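Local coordinates for protein cytochrome c3 (Desulfuromonas acetoxidans, PDB 1HH5) that carries electrons through three covalently bound c-type hemes, passing them from a dehydrogenase to ferredoxin in sulfate respiration, at residues I37-D40 against K41-H45. Numbering follows the deposited sequence.
With HEC (heme c), chain D.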
# COMPACT_ATOMS: atom_id res chain seq x y z
N ILE A 37 2.25 4.25 9.43
CA ILE A 37 1.06 3.40 9.44
C ILE A 37 1.56 1.96 9.50
O ILE A 37 2.26 1.51 8.59
CB ILE A 37 0.22 3.58 8.16
CG1 ILE A 37 -0.40 4.99 8.13
CG2 ILE A 37 -0.88 2.53 8.11
CD1 ILE A 37 -1.23 5.26 6.88
N ALA A 38 1.21 1.25 10.56
CA ALA A 38 1.64 -0.13 10.75
C ALA A 38 1.07 -1.03 9.66
O ALA A 38 -0.15 -1.16 9.52
CB ALA A 38 1.19 -0.64 12.13
N ILE A 39 1.96 -1.66 8.90
CA ILE A 39 1.53 -2.54 7.83
C ILE A 39 1.88 -4.00 8.10
O ILE A 39 3.04 -4.34 8.28
CB ILE A 39 2.17 -2.15 6.48
CG1 ILE A 39 1.72 -0.75 6.06
CG2 ILE A 39 1.80 -3.17 5.41
CD1 ILE A 39 0.21 -0.61 5.88
N ASP A 40 0.85 -4.85 8.14
CA ASP A 40 1.07 -6.28 8.33
C ASP A 40 0.11 -7.00 7.40
O ASP A 40 -0.69 -6.37 6.70
CB ASP A 40 0.83 -6.70 9.79
CG ASP A 40 -0.64 -6.73 10.18
OD1 ASP A 40 -1.48 -6.14 9.47
OD2 ASP A 40 -0.95 -7.33 11.22
N LYS A 41 0.19 -8.33 7.37
CA LYS A 41 -0.68 -9.11 6.50
C LYS A 41 -2.15 -8.70 6.61
O LYS A 41 -2.80 -8.45 5.61
CB LYS A 41 -0.53 -10.60 6.84
CG LYS A 41 -1.41 -11.52 6.02
CD LYS A 41 -1.17 -12.99 6.36
CE LYS A 41 -2.10 -13.89 5.56
NZ LYS A 41 -1.91 -15.33 5.87
N LYS A 42 -2.66 -8.63 7.84
CA LYS A 42 -4.06 -8.27 8.03
C LYS A 42 -4.44 -6.87 7.54
O LYS A 42 -5.44 -6.71 6.84
CB LYS A 42 -4.45 -8.44 9.50
CG LYS A 42 -4.31 -9.88 10.00
CD LYS A 42 -4.98 -10.10 11.35
CE LYS A 42 -6.49 -10.01 11.24
NZ LYS A 42 -7.15 -10.26 12.56
N SER A 43 -3.66 -5.86 7.89
CA SER A 43 -3.99 -4.51 7.45
C SER A 43 -3.82 -4.35 5.94
O SER A 43 -4.66 -3.74 5.28
CB SER A 43 -3.14 -3.47 8.20
OG SER A 43 -1.76 -3.64 7.95
N ALA A 44 -2.76 -4.93 5.39
CA ALA A 44 -2.50 -4.82 3.96
C ALA A 44 -3.60 -5.46 3.10
O ALA A 44 -3.97 -4.92 2.06
CB ALA A 44 -1.15 -5.44 3.63
N HIS A 45 -4.11 -6.61 3.55
CA HIS A 45 -5.16 -7.30 2.80
C HIS A 45 -6.51 -6.68 3.02
O HIS A 45 -7.51 -7.11 2.45
CB HIS A 45 -5.19 -8.78 3.19
CG HIS A 45 -3.98 -9.53 2.75
ND1 HIS A 45 -3.71 -10.84 3.10
CD2 HIS A 45 -2.95 -9.15 1.95
CE1 HIS A 45 -2.55 -11.19 2.52
NE2 HIS A 45 -2.05 -10.20 1.81
FE HEC D . -0.49 -10.37 0.60
CHA HEC D . 1.62 -10.36 3.27
CHB HEC D . -0.75 -13.79 0.74
CHC HEC D . -2.80 -10.33 -1.96
CHD HEC D . 0.03 -7.01 0.13
NA HEC D . 0.28 -11.76 1.75
C1A HEC D . 1.14 -11.59 2.83
C2A HEC D . 1.48 -12.88 3.39
C3A HEC D . 0.83 -13.84 2.70
C4A HEC D . 0.08 -13.14 1.66
CMA HEC D . 0.83 -15.35 2.96
CAA HEC D . 2.43 -13.14 4.55
CBA HEC D . 3.85 -13.46 4.12
CGA HEC D . 4.74 -13.83 5.30
O1A HEC D . 5.95 -14.03 5.09
O2A HEC D . 4.21 -13.93 6.43
NB HEC D . -1.51 -11.75 -0.42
C1B HEC D . -1.46 -13.13 -0.26
C2B HEC D . -2.32 -13.80 -1.23
C3B HEC D . -3.01 -12.83 -1.86
C4B HEC D . -2.45 -11.56 -1.42
CMB HEC D . -2.31 -15.29 -1.59
CAB HEC D . -4.19 -13.00 -2.82
CBB HEC D . -5.44 -13.43 -2.06
NC HEC D . -1.25 -8.98 -0.61
C1C HEC D . -2.24 -9.11 -1.58
C2C HEC D . -2.51 -7.86 -2.26
C3C HEC D . -1.61 -6.96 -1.76
C4C HEC D . -0.87 -7.64 -0.71
CMC HEC D . -3.62 -7.57 -3.27
CAC HEC D . -1.36 -5.53 -2.21
CBC HEC D . -2.58 -4.63 -2.05
ND HEC D . 0.55 -8.97 1.52
C1D HEC D . 0.70 -7.63 1.17
C2D HEC D . 1.60 -6.94 2.08
C3D HEC D . 1.93 -7.85 3.03
C4D HEC D . 1.33 -9.12 2.66
CMD HEC D . 2.12 -5.51 1.97
CAD HEC D . 2.69 -7.57 4.33
CBD HEC D . 4.11 -8.09 4.36
CGD HEC D . 4.80 -7.80 5.68
O1D HEC D . 4.39 -8.36 6.71
O2D HEC D . 5.75 -6.99 5.67
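D40 and S43 form a capping box at the N-terminus of the short helix 41-44, established by two reciprocal bonds. S43 N donates to D40 OD1 over 2.7 Å, nearly straight at 174° and close to the direction of the C-O bond; D40 N donates to S43 OG over 2.9 Å at 172°. The D40 carboxylate reaches forward over the first turn because CG sits between the backbone N and the carbonyl carbon (chi1 73°). A third bond, A44 N to D40 O at 2.8 Å, closes that turn.

The tight side faces inward: A44 is buried, with CB 4.1 Å from I39 CG2 and 3.5 Å from C2D of the heme, and its side chain touches C49. K41, its chain extended beyond CG, lays CG, CD and CE over the face of pyrrole ring A, on the same side of the heme as H45. On the looser outer side K42 runs beside D40 and bends at chi3, and its NZ lies 7.0 Å from D40 OD2, too far for a salt bridge.

The capped turn leads into H45, whose axial partner is H66; K41 O lies over one face of the imidazole, and NE2 of H45 binds the heme iron at 2.0 Å.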